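Local structure of Lin2118 protein (Listeria innocua, 3OOU) at residues A[16-21]-A[55-60]; A[80-83]-A[87-90]; A[64-69]-A[74-79]. The protein probably binds specific DNA sequences as a transcription factor, this chain being the C-terminal AraC-type helix-turn-helix part of a longer response-regulator protein. All blocks are in the same frame, centred on the assembly; numbering follows the deposited sequence.

Contact 1. Residues A[16-21]-A[55-60]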
loop_
_atom_site.group_PDB
_atom_site.type_symbol
_atom_site.label_atom_id
_atom_site.label_comp_id
_atom_site.label_asym_id
_atom_site.label_seq_id
_atom_site.Cartn_x
_atom_site.Cartn_y
_atom_site.Cartn_z
ATOM N N GLU A 16 -0.696 -10.286 3.813
ATOM C CA GLU A 16 -1.927 -11.075 3.702
ATOM C C GLU A 16 -3.143 -10.257 3.280
ATOM O O GLU A 16 -4.082 -10.794 2.684
ATOM C CB GLU A 16 -2.254 -11.741 5.042
ATOM C CG GLU A 16 -1.074 -12.364 5.759
ATOM C CD GLU A 16 -1.018 -13.867 5.618
ATOM O OE1 GLU A 16 -1.818 -14.437 4.841
ATOM O OE2 GLU A 16 -0.169 -14.485 6.300
ATOM N N HIS A 17 -3.136 -8.966 3.608
ATOM C CA HIS A 17 -4.351 -8.164 3.533
ATOM C C HIS A 17 -4.192 -6.821 2.812
ATOM O O HIS A 17 -5.088 -5.979 2.877
ATOM C CB HIS A 17 -4.902 -7.933 4.947
ATOM C CG HIS A 17 -5.204 -9.195 5.696
ATOM N ND1 HIS A 17 -6.252 -10.023 5.362
ATOM C CD2 HIS A 17 -4.598 -9.767 6.761
ATOM C CE1 HIS A 17 -6.277 -11.055 6.190
ATOM N NE2 HIS A 17 -5.286 -10.919 7.051
ATOM N N PHE A 18 -3.074 -6.620 2.114
ATOM C CA PHE A 18 -2.769 -5.303 1.523
ATOM C C PHE A 18 -3.871 -4.730 0.623
ATOM O O PHE A 18 -3.994 -3.507 0.494
ATOM C CB PHE A 18 -1.421 -5.323 0.780
ATOM C CG PHE A 18 -1.465 -6.040 -0.539
ATOM C CD1 PHE A 18 -1.716 -5.336 -1.718
ATOM C CD2 PHE A 18 -1.264 -7.418 -0.609
ATOM C CE1 PHE A 18 -1.772 -5.994 -2.940
ATOM C CE2 PHE A 18 -1.310 -8.084 -1.826
ATOM C CZ PHE A 18 -1.564 -7.372 -2.997
ATOM N N SER A 19 -4.666 -5.598 -0.001
ATOM C CA SER A 19 -5.710 -5.139 -0.922
ATOM C C SER A 19 -7.010 -4.705 -0.245
ATOM O O SER A 19 -7.885 -4.124 -0.890
ATOM C CB SER A 19 -5.993 -6.186 -2.006
ATOM O OG SER A 19 -6.888 -7.177 -1.541
ATOM N N GLU A 20 -7.138 -4.989 1.051
ATOM C CA GLU A 20 -8.339 -4.562 1.764
ATOM C C GLU A 20 -8.120 -3.231 2.459
ATOM O O GLU A 20 -6.992 -2.738 2.547
ATOM C CB GLU A 20 -8.862 -5.635 2.727
ATOM C CG GLU A 20 -7.856 -6.187 3.700
ATOM C CD GLU A 20 -8.404 -7.365 4.476
ATOM O OE1 GLU A 20 -8.076 -8.519 4.128
ATOM O OE2 GLU A 20 -9.181 -7.134 5.423
ATOM N N GLY A 21 -9.219 -2.618 2.898
ATOM C CA GLY A 21 -9.153 -1.352 3.607
ATOM C C GLY A 21 -8.325 -1.566 4.859
ATOM O O GLY A 21 -8.597 -2.471 5.656
ATOM N N ASN A 55 1.720 2.354 1.022
ATOM C CA ASN A 55 1.636 2.860 -0.350
ATOM C C ASN A 55 2.711 2.266 -1.265
ATOM O O ASN A 55 2.399 1.855 -2.381
ATOM C CB ASN A 55 1.664 4.397 -0.381
ATOM C CG ASN A 55 0.304 5.016 -0.080
ATOM O OD1 ASN A 55 0.167 5.854 0.823
ATOM N ND2 ASN A 55 -0.705 4.614 -0.836
ATOM N N ARG A 56 3.964 2.209 -0.809
ATOM C CA ARG A 56 5.009 1.609 -1.636
ATOM C C ARG A 56 4.677 0.144 -1.936
ATOM O O ARG A 56 4.835 -0.310 -3.077
ATOM C CB ARG A 56 6.396 1.750 -0.997
ATOM C CG ARG A 56 7.536 1.479 -1.986
ATOM C CD ARG A 56 8.904 1.563 -1.324
ATOM N NE ARG A 56 8.875 0.960 -0.001
ATOM C CZ ARG A 56 8.875 1.649 1.132
ATOM N NH1 ARG A 56 8.933 2.974 1.108
ATOM N NH2 ARG A 56 8.825 1.011 2.289
ATOM N N TYR A 57 4.204 -0.581 -0.921
ATOM C CA TYR A 57 3.864 -1.992 -1.062
ATOM C C TYR A 57 2.756 -2.178 -2.113
ATOM O O TYR A 57 2.863 -3.011 -3.015
ATOM C CB TYR A 57 3.445 -2.581 0.299
ATOM C CG TYR A 57 3.384 -4.092 0.309
ATOM C CD1 TYR A 57 4.486 -4.849 0.702
ATOM C CD2 TYR A 57 2.227 -4.765 -0.091
ATOM C CE1 TYR A 57 4.437 -6.239 0.700
ATOM C CE2 TYR A 57 2.171 -6.157 -0.098
ATOM C CZ TYR A 57 3.276 -6.886 0.304
ATOM O OH TYR A 57 3.232 -8.269 0.291
ATOM N N ARG A 58 1.711 -1.363 -2.006
ATOM C CA ARG A 58 0.581 -1.424 -2.921
ATOM C C ARG A 58 0.951 -1.009 -4.336
ATOM O O ARG A 58 0.515 -1.636 -5.306
ATOM C CB ARG A 58 -0.545 -0.542 -2.394
ATOM C CG ARG A 58 -1.227 -1.138 -1.173
ATOM C CD ARG A 58 -2.232 -0.175 -0.578
ATOM N NE ARG A 58 -3.171 -0.894 0.281
ATOM C CZ ARG A 58 -4.077 -0.314 1.063
ATOM N NH1 ARG A 58 -4.155 1.014 1.127
ATOM N NH2 ARG A 58 -4.908 -1.063 1.785
ATOM N N VAL A 59 1.763 0.040 -4.455
ATOM C CA VAL A 59 2.193 0.511 -5.772
ATOM C C VAL A 59 3.070 -0.539 -6.456
ATOM O O VAL A 59 2.970 -0.734 -7.667
ATOM C CB VAL A 59 2.879 1.900 -5.695
ATOM C CG1 VAL A 59 3.582 2.242 -7.004
ATOM C CG2 VAL A 59 1.851 2.972 -5.358
ATOM N N ASN A 60 3.899 -1.238 -5.682
ATOM C CA ASN A 60 4.717 -2.304 -6.267
ATOM C C ASN A 60 3.876 -3.418 -6.871
ATOM O O ASN A 60 4.226 -3.956 -7.913
ATOM C CB ASN A 60 5.745 -2.843 -5.274
ATOM C CG ASN A 60 6.953 -1.933 -5.150
ATOM O OD1 ASN A 60 7.209 -1.099 -6.024
ATOM N ND2 ASN A 60 7.691 -2.077 -4.062
#
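Phe18 and Arg58 mark the closest approach of the two backbones, with CA atoms 6.8 Å apart, where the chain leaving helix 6-17 makes a type I beta turn from His17 to Glu20 and meets the flank of helix 50-68. The fold is an AraC-type helix-turn-helix domain, and helix 50-68 is consistent with the long linker helix of that family. This contact illustrates how one helix can hold a chain reversal by two adjacent side chains, one aromatic and one charged. The aromatic part is an offset edge-to-face pair, the edge of Tyr57 directed at the face of Phe18, with ring centroids 5.4 Å apart and planes at 64°. Tyr57 does the touching with one side of its ring, CE2 coming 3.7 Å from Phe18 CG, while CD2 lies against the Phe18 CB. Phe18 takes the sterically tight rotamer with CG between its own N and carbonyl carbon (chi1 75°), which turns the ring to helix 50-68, so that its edge lies against Arg58 CG, 4.3 Å from Phe18 CD1. The ring also meets that of Tyr61, a turn further along the same helix, and Tyr57 reaches back to Ile14 and Thr15 of helix 6-17. Arg58 then runs extended from CG to NE, past Met22 and Tyr82, and carries its buried guanidinium side-on to the backbone of the turn. Phe18 O is gripped by two nitrogens, NE and NH2, and lies near the guanidinium plane: Arg58 NE donates over 2.7 Å at 149° and lies in the carbonyl plane. Arg58 NH2 bonds the same Phe18 O at 2.9 Å from a tilted position; it also lies 2.8 Å from Glu20 O, but too badly angled for a hydrogen bond.

Contact 2. Residues A[80-83]-A[87-90]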
loop_
_atom_site.group_PDB
_atom_site.type_symbol
_atom_site.label_atom_id
_atom_site.label_comp_id
_atom_site.label_asym_id
_atom_site.label_seq_id
_atom_site.Cartn_x
_atom_site.Cartn_y
_atom_site.Cartn_z
ATOM N N SER A 80 -5.281 -3.357 -5.907
ATOM C CA SER A 80 -4.058 -2.983 -5.204
ATOM C C SER A 80 -4.348 -2.332 -3.852
ATOM O O SER A 80 -3.426 -2.006 -3.107
ATOM C CB SER A 80 -3.217 -2.044 -6.072
ATOM O OG SER A 80 -2.981 -2.627 -7.346
ATOM N N GLY A 81 -5.628 -2.145 -3.542
ATOM C CA GLY A 81 -6.034 -1.561 -2.269
ATOM C C GLY A 81 -6.415 -0.092 -2.281
ATOM O O GLY A 81 -6.460 0.539 -1.220
ATOM N N TYR A 82 -6.693 0.458 -3.464
ATOM C CA TYR A 82 -7.105 1.866 -3.588
ATOM C C TYR A 82 -8.556 2.009 -3.997
ATOM O O TYR A 82 -9.005 1.373 -4.955
ATOM C CB TYR A 82 -6.248 2.605 -4.614
ATOM C CG TYR A 82 -4.816 2.750 -4.190
ATOM C CD1 TYR A 82 -4.396 3.845 -3.427
ATOM C CD2 TYR A 82 -3.886 1.774 -4.514
ATOM C CE1 TYR A 82 -3.065 3.961 -3.016
ATOM C CE2 TYR A 82 -2.570 1.879 -4.123
ATOM C CZ TYR A 82 -2.159 2.964 -3.372
ATOM O OH TYR A 82 -0.839 3.033 -2.997
ATOM N N THR A 83 -9.270 2.875 -3.286
ATOM C CA THR A 83 -10.635 3.237 -3.658
ATOM C C THR A 83 -10.724 4.701 -4.089
ATOM O O THR A 83 -11.708 5.112 -4.712
ATOM C CB THR A 83 -11.624 2.979 -2.507
ATOM O OG1 THR A 83 -11.239 3.746 -1.364
ATOM C CG2 THR A 83 -11.652 1.497 -2.142
ATOM N N TYR A 87 -5.969 9.800 -5.196
ATOM C CA TYR A 87 -4.931 9.381 -4.256
ATOM C C TYR A 87 -4.023 8.317 -4.873
ATOM O O TYR A 87 -2.801 8.434 -4.796
ATOM C CB TYR A 87 -5.576 8.889 -2.960
ATOM C CG TYR A 87 -4.624 8.529 -1.844
ATOM C CD1 TYR A 87 -3.780 9.488 -1.274
ATOM C CD2 TYR A 87 -4.597 7.232 -1.328
ATOM C CE1 TYR A 87 -2.921 9.154 -0.226
ATOM C CE2 TYR A 87 -3.743 6.889 -0.283
ATOM C CZ TYR A 87 -2.908 7.854 0.258
ATOM O OH TYR A 87 -2.073 7.519 1.299
ATOM N N PHE A 88 -4.614 7.299 -5.505
ATOM C CA PHE A 88 -3.824 6.297 -6.227
ATOM C C PHE A 88 -2.882 6.959 -7.232
ATOM O O PHE A 88 -1.692 6.639 -7.293
ATOM C CB PHE A 88 -4.719 5.284 -6.946
ATOM C CG PHE A 88 -3.967 4.369 -7.879
ATOM C CD1 PHE A 88 -3.070 3.430 -7.375
ATOM C CD2 PHE A 88 -4.146 4.452 -9.259
ATOM C CE1 PHE A 88 -2.367 2.580 -8.228
ATOM C CE2 PHE A 88 -3.446 3.601 -10.129
ATOM C CZ PHE A 88 -2.555 2.664 -9.608
ATOM N N TYR A 89 -3.430 7.884 -8.014
ATOM C CA TYR A 89 -2.665 8.603 -9.023
ATOM C C TYR A 89 -1.437 9.291 -8.415
ATOM O O TYR A 89 -0.323 9.148 -8.930
ATOM C CB TYR A 89 -3.573 9.610 -9.726
ATOM C CG TYR A 89 -3.009 10.187 -10.995
ATOM C CD1 TYR A 89 -2.989 9.444 -12.179
ATOM C CD2 TYR A 89 -2.521 11.490 -11.024
ATOM C CE1 TYR A 89 -2.472 9.979 -13.352
ATOM C CE2 TYR A 89 -2.005 12.036 -12.191
ATOM C CZ TYR A 89 -1.981 11.276 -13.348
ATOM O OH TYR A 89 -1.477 11.831 -14.499
ATOM N N ARG A 90 -1.642 10.004 -7.309
ATOM C CA ARG A 90 -0.548 10.685 -6.602
ATOM C C ARG A 90 0.486 9.692 -6.082
ATOM O O ARG A 90 1.696 9.875 -6.254
ATOM C CB ARG A 90 -1.081 11.508 -5.427
ATOM C CG ARG A 90 -1.742 12.817 -5.801
ATOM C CD ARG A 90 -1.976 13.704 -4.578
ATOM N NE ARG A 90 -2.902 13.118 -3.605
ATOM C CZ ARG A 90 -4.231 13.189 -3.678
ATOM N NH1 ARG A 90 -4.824 13.817 -4.687
ATOM N NH2 ARG A 90 -4.971 12.626 -2.734
#
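The Tyr82 ring has Phe88 over one face and Tyr87 at its edge, so consecutive residues of helix 85-96 enclose it from two directions. Over the face, Phe88 CD1 comes down 3.4 Å from Tyr82 CD2, toward the rim of the ring and not its middle. The two rings are oblique to each other, planes at 57° and centroids 5.0 Å apart, and form neither a stack nor an edge-to-face pair. The helix backbone joins in as well: Phe88 CA makes an off-centre CH-pi contact, 4.2 Å from the centroid of the Tyr82 ring. In the ring plane, Tyr87 CD2 lies 4.0 Å from Tyr82 CE1. Phe88 keeps its CG on the far side of CB from its backbone N (chi1 171°), which carries CD1 over the tyrosine face. The packing is wholly apolar here; the hydroxyl of Tyr82 finds its polar partner in the side-chain amide of Asn55. Preceding the tyrosine, Gly81 ends helix 73-79 in a Schellman motif, its positive phi (100°) taking the chain out of the helix just before Tyr82. The segments thus span the turn of what is probably a helix-turn-helix unit, as in AraC relatives. Tyr82 also packs on Arg58 and Val59 of helix 50-68, while Phe88 reaches Leu73 and Ala77 of helix 73-79 and Pro100 of helix 100-107.

Contact 3. Residues A[64-69]-A[74-79]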
loop_
_atom_site.group_PDB
_atom_site.type_symbol
_atom_site.label_atom_id
_atom_site.label_comp_id
_atom_site.label_asym_id
_atom_site.label_seq_id
_atom_site.Cartn_x
_atom_site.Cartn_y
_atom_site.Cartn_z
ATOM N N GLU A 64 3.263 -4.095 -11.349
ATOM C CA GLU A 64 3.411 -5.379 -12.010
ATOM C C GLU A 64 2.097 -5.791 -12.673
ATOM O O GLU A 64 2.107 -6.295 -13.794
ATOM C CB GLU A 64 3.921 -6.445 -11.041
ATOM C CG GLU A 64 4.212 -7.782 -11.700
ATOM C CD GLU A 64 5.357 -7.740 -12.689
ATOM O OE1 GLU A 64 6.043 -6.702 -12.790
ATOM O OE2 GLU A 64 5.575 -8.765 -13.364
ATOM N N GLU A 65 0.970 -5.546 -12.003
ATOM C CA GLU A 65 -0.332 -5.902 -12.552
ATOM C C GLU A 65 -0.615 -5.148 -13.863
ATOM O O GLU A 65 -1.230 -5.694 -14.785
ATOM C CB GLU A 65 -1.423 -5.665 -11.495
ATOM C CG GLU A 65 -2.822 -6.154 -11.870
ATOM C CD GLU A 65 -3.006 -7.658 -11.801
ATOM O OE1 GLU A 65 -4.039 -8.127 -12.312
ATOM O OE2 GLU A 65 -2.153 -8.379 -11.235
ATOM N N LEU A 66 -0.119 -3.916 -13.954
ATOM C CA LEU A 66 -0.283 -3.079 -15.149
ATOM C C LEU A 66 0.461 -3.629 -16.355
ATOM O O LEU A 66 0.117 -3.333 -17.503
ATOM C CB LEU A 66 0.206 -1.657 -14.880
ATOM C CG LEU A 66 -0.747 -0.762 -14.095
ATOM C CD1 LEU A 66 0.010 0.447 -13.598
ATOM C CD2 LEU A 66 -1.939 -0.351 -14.963
ATOM N N LEU A 67 1.501 -4.410 -16.095
ATOM C CA LEU A 67 2.302 -4.960 -17.177
ATOM C C LEU A 67 1.873 -6.379 -17.507
ATOM O O LEU A 67 1.986 -6.818 -18.654
ATOM C CB LEU A 67 3.786 -4.917 -16.815
ATOM C CG LEU A 67 4.343 -3.555 -16.391
ATOM C CD1 LEU A 67 5.828 -3.670 -16.118
ATOM C CD2 LEU A 67 4.063 -2.473 -17.448
ATOM N N GLN A 68 1.376 -7.092 -16.503
ATOM C CA GLN A 68 0.999 -8.486 -16.692
ATOM C C GLN A 68 -0.380 -8.648 -17.303
ATOM O O GLN A 68 -0.697 -9.698 -17.852
ATOM C CB GLN A 68 1.090 -9.264 -15.374
ATOM C CG GLN A 68 2.514 -9.503 -14.887
ATOM C CD GLN A 68 3.384 -10.271 -15.877
ATOM O OE1 GLN A 68 2.889 -10.999 -16.748
ATOM N NE2 GLN A 68 4.695 -10.108 -15.744
ATOM N N THR A 69 -1.201 -7.606 -17.199
ATOM C CA THR A 69 -2.562 -7.655 -17.713
ATOM C C THR A 69 -2.850 -6.447 -18.587
ATOM O O THR A 69 -2.123 -5.455 -18.560
ATOM C CB THR A 69 -3.618 -7.688 -16.574
ATOM O OG1 THR A 69 -3.680 -6.403 -15.939
ATOM C CG2 THR A 69 -3.287 -8.763 -15.537
ATOM N N THR A 74 -8.432 1.528 -13.277
ATOM C CA THR A 74 -9.228 1.709 -12.069
ATOM C C THR A 74 -9.472 0.361 -11.390
ATOM O O THR A 74 -9.422 0.266 -10.163
ATOM C CB THR A 74 -10.549 2.441 -12.385
ATOM O OG1 THR A 74 -10.245 3.790 -12.764
ATOM C CG2 THR A 74 -11.479 2.461 -11.183
ATOM N N ILE A 75 -9.713 -0.687 -12.175
ATOM C CA ILE A 75 -9.888 -2.033 -11.629
ATOM C C ILE A 75 -8.590 -2.500 -10.954
ATOM O O ILE A 75 -8.603 -3.096 -9.881
ATOM C CB ILE A 75 -10.358 -3.035 -12.722
ATOM C CG1 ILE A 75 -11.666 -2.553 -13.356
ATOM C CG2 ILE A 75 -10.558 -4.429 -12.139
ATOM C CD1 ILE A 75 -12.352 -3.575 -14.230
ATOM N N ILE A 76 -7.461 -2.216 -11.600
ATOM C CA ILE A 76 -6.156 -2.604 -11.036
ATOM C C ILE A 76 -5.849 -1.859 -9.731
ATOM O O ILE A 76 -5.342 -2.457 -8.770
ATOM C CB ILE A 76 -5.012 -2.468 -12.058
ATOM C CG1 ILE A 76 -5.162 -3.560 -13.120
ATOM C CG2 ILE A 76 -3.644 -2.566 -11.356
ATOM C CD1 ILE A 76 -4.305 -3.373 -14.359
ATOM N N ALA A 77 -6.185 -0.570 -9.687
ATOM C CA ALA A 77 -6.039 0.215 -8.466
ATOM C C ALA A 77 -6.860 -0.403 -7.334
ATOM O O ALA A 77 -6.389 -0.509 -6.200
ATOM C CB ALA A 77 -6.458 1.647 -8.710
ATOM N N GLY A 78 -8.071 -0.846 -7.665
ATOM C CA GLY A 78 -8.933 -1.511 -6.690
ATOM C C GLY A 78 -8.299 -2.779 -6.148
ATOM O O GLY A 78 -8.305 -3.018 -4.934
ATOM N N LYS A 79 -7.724 -3.579 -7.044
ATOM C CA LYS A 79 -7.064 -4.826 -6.653
ATOM C C LYS A 79 -5.819 -4.572 -5.812
ATOM O O LYS A 79 -5.362 -5.457 -5.093
ATOM C CB LYS A 79 -6.686 -5.637 -7.886
ATOM C CG LYS A 79 -7.868 -6.194 -8.643
ATOM C CD LYS A 79 -7.362 -6.899 -9.870
ATOM C CE LYS A 79 -8.430 -7.735 -10.514
ATOM N NZ LYS A 79 -7.791 -8.811 -11.316
HETATM O O HOH W 1 -6.218 -6.813 -12.958
#
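Ile76 reaches across to Glu65, Leu66 and Thr69, giving the contact an apolar centre beneath a charged margin. Its CG1 lies 3.7 Å from Glu65 CG, with CG2 against the same methylene, and the tip of the isoleucine meets the end of helix 50-68 and the residue after it: Ile76 CD1 comes 3.9 Å from Leu66 CD2 and 3.5 Å from Thr69 OG1. Glu65, bent at its second torsion (chi2 75°), gives its aliphatic part to Ile76 and turns its carboxylate to extended Lys79. That salt bridge is long, Glu65 OE1 to Lys79 NZ 3.9 Å, and a water fills in, donating to Glu65 OE1 over 2.6 Å and accepting from Lys79 NZ over 3.0 Å. Behind this shell, Thr69 OG1 donates to Glu65 O, and Thr69 N bonds that oxygen from the opposite face of its carbonyl plane, fixing the threonine at the helix end. The axes of segments 64-68 and 74-79 approach to 10.2 Å with 137° between their N-to-C directions, so the two successive helices run roughly antiparallel. Leu66 packs on Phe92 of helix 85-96, whereas Arg104 of helix 100-107 touches Ile76 and hydrogen-bonds the carbonyls of Leu66 and Thr69.

How the contacts relate
Contacts 1 and 3 share helix 50-68, using two portions of it with their centres about 12 Å apart, and contact 2 packs beside it, Arg58 CG of contact 1 lying 3.1 Å from Ser80 O of contact 2. Contact 2 lies about 10 Å from contact 1 and 11 Å from contact 3, centre to centre. Helix 73-79 connects contacts 2 and 3, Tyr82 N probably bonding Ala77 O at 2.9 Å. Its end also packs on the turn of contact 1, with Ser19 CB 3.2 Å from Lys79 O. The three illustrate how an elongated domain can be assembled by small contacts on and beside one long helix; no DNA is bound here.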